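PDB 3G6S: putative endonuclease/exonuclease/phosphatase family protein from Bacteroides vulgatus ATCC 8482, which probably hydrolyses phosphodiester bonds in nucleic acids, acting as an endonuclease or exonuclease, although its true substrate is not established. Local coordinates for residues 53-58 and 80-85; 180-185 and 225-230; 12-15 and 21-24; 108-113 and 147-152. One frame throughout, in Å; residues are numbered along the deposited sequence.

The four contacts fall into two touching pairs in a DNase I-like α/β sandwich. Contacts 1 and 3, centres about 17 Å apart, meet at helix 49-58, which belongs to contact 1 and borders the loop of contact 3: Asp-54 OD2 and Trp-23 NE1 lie 2.8 Å apart, a probable hydrogen bond. Contacts 2 and 4, centres about 15 Å apart, join where helices 180-186 and 144-161 pack together, with Ile-185 CG2 3.3 Å from Ala-151 CB. Contacts 1 and 2 lie on opposite sides of the chain's centre, about 26 Å between centres, as expected for helices that cover the two outer faces. In relatives of this fold the catalytic cleft lies among loops at one end of the sandwich.

Contact 1 (53-58 and 80-85); sequences QDLRAG and PLFYRK
The packing of helix 49-58 on one outer face of the β sandwich brings Leu-55 and Arg-56 against the ring of Phe-82 on strand 81-84. The backbones stay well apart: the nearest CA atoms, those of Arg-56 and Phe-82, are 8.7 Å from each other, and the interval is bridged by side chains alone. Phe-82 has CG anti to its carbonyl carbon (chi1 -78°), which carries the far end of the ring out to the helix. There its CZ lies 3.6 Å from Leu-55 CB, and its CE2 is almost as near the same carbon. Leu-55 comes in obliquely to the ring, whereas Arg-56 uses its aliphatic stem at the ring edge, with CG near the plane and 4.1 Å from Phe-82 CE2.

The alternation of the strand explains why one residue carries its side of the contact. Phe-82 faces the helix layer, where Phe-52 also meets its ring, while Leu-81 touches Ala-134 and Asn-136 of strand 131-138 in the other sheet. This is the layering of an α/β sandwich, with helix outside and sheet against sheet within. Leu-55 continues the apolar layer by touching Met-44 and Val-47.

Beyond CG the chain of Arg-56 bends at chi3 (48°), and its guanidinium has Gln-53 OE1 in plane at its edge. The group also makes a long, weak ion pair with Asp-63. Arg-56 NH2 stands 6.0 Å from Lys-85 NZ, a separation at which the two like charges would probably repel only mildly at this exposed margin.

Contact 2 (180-185 and 225-230); sequences DAYETI and FIFVTP
Helix 180-185 and strand 225-228 run nearly parallel, their N-to-C directions 18° apart and their axes 11.6 Å from each other at closest approach. Two CA pairs set the register, Tyr-182 with Phe-225 and Ile-185 with Phe-227, the latter 8.7 Å apart. Three rings fill the interval as an aromatic cluster. In Tyr-182 a CG anti to the backbone N (chi1 174°) brings the end of the ring up to the strand, and its CE2 comes 3.6 Å from Phe-225 CE1. Its CD2 lies over one face of Phe-225, although the pair is oblique overall. Phe-227 instead makes an offset edge-to-face pair with Tyr-182, presenting its edge to the tyrosine face with the planes at 60° and the centroids 5.9 Å apart. Ile-185 crosses the same phenylalanine at about a right angle, its CD1 3.6 Å from Phe-227 CE2. An alanine in place of Phe-225 would probably leave a gap beside Tyr-182 CD2 and CE2 and set that ring freer to shift. The tyrosine OH is hydrogen-bonded to Asp-194. Strand 224-228 lies between strands 167-172 and 193-194, and helix 180-186 covers it, flanked by helix 144-161, whose Ala-151 touches Thr-184 and Ile-185.

Contact 3 (12-15 and 21-24); sequences RYDN and NNWQ
The carboxylate of Asp-14 meets the indole of Trp-23 obliquely, their planes 42° apart, with Asp-14 OD2 3.8 Å from Trp-23 CD1. The same oxygen receives a weak hydrogen bond from Gln-24 NE2 at 3.4 Å, bent to 141° at the hydrogen. On the flank of the contact, Tyr-13 CE2 sits over the centre of one face of the Arg-12 guanidinium. Asp-14 reaches its partners because CG stands anti to the backbone N (chi1 -178°), and its CB packs 3.9 Å from Trp-23 CB.

Both segments belong to the loop that follows the first strand of the DNase I-like sandwich, 2-10, and leads into helix 27-36. It is one of the loops at an end of the sheets; in relatives such loops border the catalytic cleft, and this one may do so too. The CA atoms of the segments come as close as 5.1 Å, between Asp-14 and Trp-23, although neither segment is regular helix or strand. Arg-26 fastens the two together from outside, giving hydrogen bonds to Arg-12 O and to Asn-21 O. Helix 49-58 lies beside the loop: Asp-14 touches Asn-50 and Gln-51, and the indole reaches on to Asp-54. Arg-12 is turned instead to a salt bridge between its NE and Asp-18 OD1.

Contact 4 (108-113 and 147-152); sequences MGWDAV and RRQSAL
Trp-110 lays one face of its indole on the stem of Gln-149, and nearly all of the close contact is concentrated in this pair. Gln-149 CB stands 3.3 Å from the centroid of the six-membered ring, only 9° off the ring normal, a CH-pi contact over the face. The next carbon follows onto the same ring system, with Gln-149 CG 3.4 Å from Trp-110 CE2. The chain then bends at chi2 (-49°), leaving the terminal amide inclined to the indole, and Gln-149 NE2 is hydrogen-bonded to Glu-145 one turn back along helix 144-161.

Elsewhere the two segments meet loosely. Ser-150 N is 4.5 Å from Trp-110 CZ3, while the exposed side chain of Asp-111 stays clear of segment 147-152 and makes a weak hydrogen bond with Glu-145 N. Trp-110 is itself partly exposed. It occupies the second position of a type II' β turn from Gly-109 to Ala-112, where its phi is positive (50°), and its backbone N is hydrogen-bonded to Glu-100. The turn belongs to the loop joining strands 88-97 and 117-125. A serine in place of Trp-110 would probably uncover CB and CG of Gln-149 and cost the loop its main apolar hold on helix 144-161. The attachment across the segments therefore rests on dispersion and CH-pi attraction, while the polar groups nearby take partners elsewhere.

Contact 1 (53-58 and 80-85)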
# COMPACT_ATOMS: atom_id res chain seq x y z
N GLN A 53 7.74 -0.73 -14.65
CA GLN A 53 8.95 -1.25 -15.28
C GLN A 53 10.23 -0.62 -14.73
O GLN A 53 11.25 -1.28 -14.60
CB GLN A 53 8.91 -1.05 -16.80
CG GLN A 53 7.98 -2.01 -17.54
CD GLN A 53 8.34 -3.48 -17.29
OE1 GLN A 53 8.07 -4.03 -16.21
NE2 GLN A 53 8.95 -4.13 -18.28
N ASP A 54 10.18 0.68 -14.41
CA ASP A 54 11.35 1.34 -13.86
C ASP A 54 11.67 0.76 -12.49
O ASP A 54 12.84 0.59 -12.14
CB ASP A 54 11.14 2.84 -13.72
CG ASP A 54 10.98 3.53 -15.05
OD1 ASP A 54 11.54 3.03 -16.06
OD2 ASP A 54 10.30 4.58 -15.09
N LEU A 55 10.64 0.46 -11.70
CA LEU A 55 10.85 -0.10 -10.37
C LEU A 55 11.57 -1.44 -10.49
O LEU A 55 12.54 -1.69 -9.77
CB LEU A 55 9.52 -0.29 -9.62
CG LEU A 55 8.96 0.84 -8.75
CD1 LEU A 55 10.07 1.73 -8.20
CD2 LEU A 55 8.00 1.68 -9.57
N ARG A 56 11.10 -2.30 -11.39
CA ARG A 56 11.72 -3.60 -11.57
C ARG A 56 13.19 -3.42 -11.96
O ARG A 56 14.06 -4.17 -11.50
CB ARG A 56 10.98 -4.40 -12.64
CG ARG A 56 9.55 -4.78 -12.25
CD ARG A 56 8.86 -5.61 -13.32
NE ARG A 56 9.69 -6.71 -13.80
CZ ARG A 56 10.22 -7.65 -13.03
NH1 ARG A 56 10.00 -7.66 -11.73
NH2 ARG A 56 10.98 -8.60 -13.57
N ALA A 57 13.47 -2.43 -12.80
CA ALA A 57 14.84 -2.19 -13.23
C ALA A 57 15.71 -1.63 -12.12
O ALA A 57 16.89 -2.00 -12.00
CB ALA A 57 14.85 -1.24 -14.42
N GLY A 58 15.14 -0.76 -11.30
CA GLY A 58 15.88 -0.16 -10.21
C GLY A 58 15.96 -1.02 -8.96
O GLY A 58 16.82 -0.81 -8.11
N PRO A 80 0.66 -2.40 -7.11
CA PRO A 80 1.59 -3.51 -6.93
C PRO A 80 2.25 -3.71 -5.58
O PRO A 80 2.26 -2.82 -4.73
CB PRO A 80 2.63 -3.23 -8.01
CG PRO A 80 2.80 -1.73 -7.90
CD PRO A 80 1.36 -1.22 -7.69
N LEU A 81 2.79 -4.91 -5.42
CA LEU A 81 3.50 -5.33 -4.23
C LEU A 81 4.91 -5.76 -4.65
O LEU A 81 5.06 -6.62 -5.52
CB LEU A 81 2.79 -6.52 -3.57
CG LEU A 81 1.61 -6.17 -2.66
CD1 LEU A 81 0.79 -7.41 -2.40
CD2 LEU A 81 2.13 -5.56 -1.36
N PHE A 82 5.92 -5.15 -4.06
CA PHE A 82 7.30 -5.53 -4.36
C PHE A 82 7.88 -6.23 -3.14
O PHE A 82 7.66 -5.80 -2.01
CB PHE A 82 8.14 -4.31 -4.74
CG PHE A 82 7.90 -3.83 -6.14
CD1 PHE A 82 6.72 -3.16 -6.47
CD2 PHE A 82 8.83 -4.09 -7.15
CE1 PHE A 82 6.47 -2.76 -7.78
CE2 PHE A 82 8.59 -3.68 -8.47
CZ PHE A 82 7.40 -3.02 -8.79
N TYR A 83 8.61 -7.31 -3.38
CA TYR A 83 9.19 -8.07 -2.29
C TYR A 83 10.58 -8.61 -2.64
O TYR A 83 10.95 -8.69 -3.82
CB TYR A 83 8.28 -9.24 -1.95
CG TYR A 83 8.08 -10.19 -3.10
CD1 TYR A 83 7.14 -9.91 -4.11
CD2 TYR A 83 8.83 -11.36 -3.21
CE1 TYR A 83 6.97 -10.78 -5.19
CE2 TYR A 83 8.66 -12.23 -4.28
CZ TYR A 83 7.73 -11.94 -5.26
OH TYR A 83 7.56 -12.83 -6.31
N ARG A 84 11.34 -8.98 -1.61
CA ARG A 84 12.67 -9.54 -1.78
C ARG A 84 12.56 -10.96 -2.37
O ARG A 84 12.05 -11.86 -1.72
CB ARG A 84 13.39 -9.61 -0.43
CG ARG A 84 13.71 -8.26 0.16
CD ARG A 84 14.78 -7.56 -0.65
NE ARG A 84 16.01 -8.34 -0.69
CZ ARG A 84 16.74 -8.61 0.39
NH1 ARG A 84 16.37 -8.15 1.58
NH2 ARG A 84 17.84 -9.35 0.27
N LYS A 85 13.04 -11.14 -3.60
CA LYS A 85 12.99 -12.44 -4.28
C LYS A 85 13.58 -13.57 -3.45
O LYS A 85 13.02 -14.66 -3.38
CB LYS A 85 13.76 -12.37 -5.61
CG LYS A 85 13.49 -11.13 -6.42
CD LYS A 85 14.44 -10.98 -7.61
CE LYS A 85 14.06 -11.90 -8.76
NZ LYS A 85 14.83 -11.57 -9.99

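Contact 2 (180-185 and 225-230)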
# COMPACT_ATOMS: atom_id res chain seq x y z
N ASP A 180 -15.42 7.23 8.05
CA ASP A 180 -16.18 6.06 8.43
C ASP A 180 -15.51 4.81 7.88
O ASP A 180 -15.51 3.76 8.52
CB ASP A 180 -17.62 6.15 7.91
CG ASP A 180 -17.85 5.32 6.66
OD1 ASP A 180 -17.45 5.76 5.56
OD2 ASP A 180 -18.41 4.20 6.79
N ALA A 181 -14.91 4.91 6.70
CA ALA A 181 -14.24 3.76 6.12
C ALA A 181 -13.16 3.29 7.09
O ALA A 181 -12.95 2.10 7.27
CB ALA A 181 -13.62 4.12 4.76
N TYR A 182 -12.47 4.24 7.72
CA TYR A 182 -11.44 3.87 8.66
C TYR A 182 -12.08 3.13 9.82
O TYR A 182 -11.48 2.20 10.39
CB TYR A 182 -10.72 5.11 9.19
CG TYR A 182 -9.73 4.82 10.28
CD1 TYR A 182 -10.15 4.68 11.62
CD2 TYR A 182 -8.37 4.73 10.01
CE1 TYR A 182 -9.23 4.47 12.64
CE2 TYR A 182 -7.45 4.52 11.02
CZ TYR A 182 -7.88 4.40 12.33
OH TYR A 182 -6.94 4.25 13.32
N GLU A 183 -13.29 3.53 10.18
CA GLU A 183 -13.99 2.91 11.28
C GLU A 183 -14.54 1.53 10.93
O GLU A 183 -14.62 0.66 11.80
CB GLU A 183 -15.11 3.84 11.75
CG GLU A 183 -15.66 3.51 13.12
CD GLU A 183 -17.15 3.23 13.08
OE1 GLU A 183 -17.75 3.04 14.16
OE2 GLU A 183 -17.71 3.20 11.96
N THR A 184 -14.91 1.31 9.67
CA THR A 184 -15.44 0.01 9.28
C THR A 184 -14.38 -1.10 9.32
O THR A 184 -14.71 -2.25 9.62
CB THR A 184 -16.09 0.02 7.86
OG1 THR A 184 -15.08 -0.18 6.86
CG2 THR A 184 -16.80 1.34 7.61
N ILE A 185 -13.13 -0.78 9.01
CA ILE A 185 -12.09 -1.82 9.06
C ILE A 185 -11.43 -1.88 10.43
O ILE A 185 -10.72 -2.84 10.74
CB ILE A 185 -10.98 -1.61 8.01
CG1 ILE A 185 -10.70 -0.13 7.84
CG2 ILE A 185 -11.38 -2.26 6.72
CD1 ILE A 185 -9.78 0.16 6.68
N PHE A 225 -2.41 4.20 5.23
CA PHE A 225 -2.35 3.37 6.42
C PHE A 225 -1.82 1.96 6.22
O PHE A 225 -1.79 1.43 5.11
CB PHE A 225 -3.74 3.23 7.05
CG PHE A 225 -4.42 4.53 7.34
CD1 PHE A 225 -4.42 5.06 8.64
CD2 PHE A 225 -5.07 5.23 6.32
CE1 PHE A 225 -5.07 6.27 8.91
CE2 PHE A 225 -5.72 6.44 6.58
CZ PHE A 225 -5.72 6.96 7.87
N ILE A 226 -1.39 1.38 7.34
CA ILE A 226 -0.93 0.01 7.37
C ILE A 226 -1.79 -0.69 8.43
O ILE A 226 -1.74 -0.34 9.62
CB ILE A 226 0.56 -0.09 7.78
CG1 ILE A 226 1.43 0.57 6.72
CG2 ILE A 226 0.95 -1.57 7.94
CD1 ILE A 226 2.93 0.49 7.00
N PHE A 227 -2.59 -1.65 8.00
CA PHE A 227 -3.45 -2.37 8.94
C PHE A 227 -2.95 -3.80 9.10
O PHE A 227 -2.54 -4.43 8.14
CB PHE A 227 -4.89 -2.38 8.43
CG PHE A 227 -5.54 -1.03 8.44
CD1 PHE A 227 -5.91 -0.43 9.64
CD2 PHE A 227 -5.77 -0.35 7.24
CE1 PHE A 227 -6.50 0.83 9.65
CE2 PHE A 227 -6.35 0.90 7.23
CZ PHE A 227 -6.72 1.50 8.45
N VAL A 228 -3.00 -4.30 10.33
CA VAL A 228 -2.54 -5.66 10.60
C VAL A 228 -3.47 -6.46 11.50
O VAL A 228 -4.14 -5.90 12.36
CB VAL A 228 -1.14 -5.68 11.26
CG1 VAL A 228 -0.14 -4.92 10.39
CG2 VAL A 228 -1.23 -5.07 12.65
N THR A 229 -3.49 -7.78 11.31
CA THR A 229 -4.32 -8.64 12.14
C THR A 229 -3.77 -8.64 13.57
O THR A 229 -2.57 -8.46 13.78
CB THR A 229 -4.40 -10.05 11.54
OG1 THR A 229 -3.11 -10.45 11.07
CG2 THR A 229 -5.38 -10.04 10.36
N PRO A 230 -4.65 -8.85 14.58
CA PRO A 230 -4.25 -8.85 16.00
C PRO A 230 -3.02 -9.64 16.45
O PRO A 230 -2.43 -9.32 17.48
CB PRO A 230 -5.54 -9.27 16.71
CG PRO A 230 -6.23 -10.13 15.71
CD PRO A 230 -6.00 -9.41 14.41

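Contact 3 (12-15 and 21-24)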
# COMPACT_ATOMS: atom_id res chain seq x y z
N ARG A 12 2.88 8.68 -6.86
CA ARG A 12 2.39 9.73 -7.77
C ARG A 12 2.63 9.30 -9.21
O ARG A 12 3.76 9.28 -9.68
CB ARG A 12 3.13 11.05 -7.50
CG ARG A 12 2.84 12.12 -8.53
CD ARG A 12 1.41 12.59 -8.48
NE ARG A 12 1.12 13.46 -9.61
CZ ARG A 12 -0.05 14.05 -9.84
NH1 ARG A 12 -1.06 13.88 -9.00
NH2 ARG A 12 -0.20 14.81 -10.91
N TYR A 13 1.55 8.98 -9.93
CA TYR A 13 1.69 8.54 -11.31
C TYR A 13 2.49 9.51 -12.17
O TYR A 13 2.53 10.71 -11.90
CB TYR A 13 0.30 8.29 -11.93
CG TYR A 13 -0.45 9.55 -12.27
CD1 TYR A 13 -0.30 10.15 -13.52
CD2 TYR A 13 -1.32 10.13 -11.36
CE1 TYR A 13 -1.00 11.31 -13.85
CE2 TYR A 13 -2.02 11.29 -11.67
CZ TYR A 13 -1.86 11.88 -12.91
OH TYR A 13 -2.55 13.02 -13.23
N ASP A 14 3.13 8.96 -13.20
CA ASP A 14 3.95 9.71 -14.14
C ASP A 14 3.12 10.73 -14.92
O ASP A 14 2.26 10.36 -15.72
CB ASP A 14 4.61 8.75 -15.14
CG ASP A 14 5.53 9.46 -16.13
OD1 ASP A 14 5.21 10.59 -16.55
OD2 ASP A 14 6.57 8.87 -16.50
N ASN A 15 3.38 12.01 -14.67
CA ASN A 15 2.67 13.08 -15.35
C ASN A 15 3.64 14.18 -15.79
O ASN A 15 4.17 14.92 -14.95
CB ASN A 15 1.61 13.67 -14.43
CG ASN A 15 0.85 14.80 -15.08
OD1 ASN A 15 1.08 15.13 -16.25
ND2 ASN A 15 -0.07 15.41 -14.33
N ASN A 21 8.83 17.85 -10.86
CA ASN A 21 8.42 16.83 -9.90
C ASN A 21 8.03 15.57 -10.65
O ASN A 21 7.56 14.60 -10.05
CB ASN A 21 7.24 17.30 -9.06
CG ASN A 21 7.64 18.28 -7.98
OD1 ASN A 21 8.69 18.12 -7.35
ND2 ASN A 21 6.80 19.27 -7.73
N ASN A 22 8.22 15.58 -11.97
CA ASN A 22 7.89 14.43 -12.80
C ASN A 22 8.61 13.17 -12.34
O ASN A 22 9.70 13.24 -11.77
CB ASN A 22 8.23 14.69 -14.27
CG ASN A 22 7.90 13.50 -15.16
OD1 ASN A 22 6.74 13.11 -15.29
ND2 ASN A 22 8.92 12.92 -15.77
N TRP A 23 7.99 12.03 -12.61
CA TRP A 23 8.53 10.74 -12.24
C TRP A 23 9.97 10.52 -12.69
O TRP A 23 10.75 9.82 -12.03
CB TRP A 23 7.64 9.63 -12.81
CG TRP A 23 8.25 8.28 -12.71
CD1 TRP A 23 8.78 7.55 -13.72
CD2 TRP A 23 8.41 7.50 -11.52
NE1 TRP A 23 9.27 6.36 -13.23
CE2 TRP A 23 9.06 6.31 -11.88
CE3 TRP A 23 8.07 7.71 -10.17
CZ2 TRP A 23 9.37 5.31 -10.95
CZ3 TRP A 23 8.39 6.71 -9.24
CH2 TRP A 23 9.03 5.53 -9.64
N GLN A 24 10.35 11.12 -13.82
CA GLN A 24 11.70 10.96 -14.32
C GLN A 24 12.76 11.49 -13.34
O GLN A 24 13.86 10.96 -13.27
CB GLN A 24 11.85 11.65 -15.68
CG GLN A 24 10.97 11.06 -16.79
CD GLN A 24 11.10 9.54 -16.93
OE1 GLN A 24 12.21 9.01 -16.99
NE2 GLN A 24 9.97 8.85 -16.98

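Contact 4 (108-113 and 147-152)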
# COMPACT_ATOMS: atom_id res chain seq x y z
N MSE A 108 -16.34 -0.45 -12.22
CA MSE A 108 -16.38 0.52 -11.12
C MSE A 108 -17.38 0.03 -10.09
O MSE A 108 -18.03 -0.99 -10.29
CB MSE A 108 -16.78 1.90 -11.64
CG MSE A 108 -15.65 2.67 -12.29
SE MSE A 108 -16.16 4.49 -12.72
CE MSE A 108 -16.58 5.12 -10.96
N GLY A 109 -17.50 0.75 -8.97
CA GLY A 109 -18.44 0.31 -7.96
C GLY A 109 -19.03 1.38 -7.06
O GLY A 109 -18.31 2.25 -6.58
N TRP A 110 -20.34 1.31 -6.84
CA TRP A 110 -21.02 2.26 -5.97
C TRP A 110 -20.70 3.73 -6.28
O TRP A 110 -20.60 4.13 -7.44
CB TRP A 110 -20.64 1.94 -4.53
CG TRP A 110 -20.82 0.49 -4.19
CD1 TRP A 110 -22.00 -0.16 -3.96
CD2 TRP A 110 -19.79 -0.51 -4.08
NE1 TRP A 110 -21.77 -1.50 -3.72
CE2 TRP A 110 -20.42 -1.74 -3.78
CE3 TRP A 110 -18.39 -0.48 -4.20
CZ2 TRP A 110 -19.71 -2.93 -3.61
CZ3 TRP A 110 -17.68 -1.66 -4.03
CH2 TRP A 110 -18.34 -2.87 -3.73
N ASP A 111 -20.54 4.52 -5.22
CA ASP A 111 -20.24 5.95 -5.31
C ASP A 111 -18.98 6.26 -6.11
O ASP A 111 -18.73 7.41 -6.48
CB ASP A 111 -20.05 6.53 -3.91
CG ASP A 111 -21.31 6.47 -3.09
OD1 ASP A 111 -22.05 5.48 -3.21
OD2 ASP A 111 -21.54 7.41 -2.29
N ALA A 112 -18.17 5.23 -6.36
CA ALA A 112 -16.91 5.38 -7.09
C ALA A 112 -16.91 6.41 -8.21
O ALA A 112 -17.92 6.64 -8.88
CB ALA A 112 -16.47 4.02 -7.64
N VAL A 113 -15.75 7.05 -8.40
CA VAL A 113 -15.57 8.05 -9.44
C VAL A 113 -14.51 7.55 -10.42
O VAL A 113 -14.46 7.98 -11.57
CB VAL A 113 -15.13 9.41 -8.83
CG1 VAL A 113 -14.63 10.33 -9.93
CG2 VAL A 113 -16.31 10.05 -8.12
N ARG A 147 -16.16 3.24 -0.52
CA ARG A 147 -15.11 3.03 0.46
C ARG A 147 -15.52 2.03 1.54
O ARG A 147 -14.73 1.14 1.89
CB ARG A 147 -14.69 4.35 1.12
CG ARG A 147 -13.68 5.13 0.31
CD ARG A 147 -13.01 6.18 1.17
NE ARG A 147 -13.95 7.14 1.73
CZ ARG A 147 -14.52 8.13 1.04
NH1 ARG A 147 -14.26 8.28 -0.25
NH2 ARG A 147 -15.35 8.97 1.65
N ARG A 148 -16.74 2.17 2.05
CA ARG A 148 -17.21 1.26 3.08
C ARG A 148 -17.27 -0.16 2.54
O ARG A 148 -16.93 -1.11 3.24
CB ARG A 148 -18.60 1.66 3.58
CG ARG A 148 -19.17 0.65 4.57
CD ARG A 148 -20.65 0.87 4.88
NE ARG A 148 -20.90 1.90 5.89
CZ ARG A 148 -22.06 2.03 6.54
NH1 ARG A 148 -23.06 1.20 6.27
NH2 ARG A 148 -22.23 2.99 7.44
N GLN A 149 -17.71 -0.30 1.29
CA GLN A 149 -17.82 -1.61 0.67
C GLN A 149 -16.46 -2.21 0.37
O GLN A 149 -16.25 -3.41 0.54
CB GLN A 149 -18.65 -1.54 -0.62
CG GLN A 149 -20.13 -1.32 -0.39
CD GLN A 149 -20.71 -2.27 0.65
OE1 GLN A 149 -20.48 -3.48 0.60
NE2 GLN A 149 -21.45 -1.72 1.61
N SER A 150 -15.53 -1.37 -0.09
CA SER A 150 -14.18 -1.82 -0.42
C SER A 150 -13.51 -2.44 0.81
O SER A 150 -12.79 -3.44 0.70
CB SER A 150 -13.34 -0.65 -0.93
OG SER A 150 -13.77 -0.25 -2.21
N ALA A 151 -13.74 -1.83 1.97
CA ALA A 151 -13.18 -2.30 3.22
C ALA A 151 -13.74 -3.67 3.60
O ALA A 151 -12.99 -4.60 3.90
CB ALA A 151 -13.45 -1.30 4.32
N LEU A 152 -15.06 -3.80 3.58
CA LEU A 152 -15.70 -5.06 3.91
C LEU A 152 -15.27 -6.14 2.91
O LEU A 152 -15.07 -7.29 3.29
CB LEU A 152 -17.22 -4.90 3.89
CG LEU A 152 -17.77 -4.01 5.02
CD1 LEU A 152 -19.07 -3.34 4.61
CD2 LEU A 152 -17.94 -4.84 6.26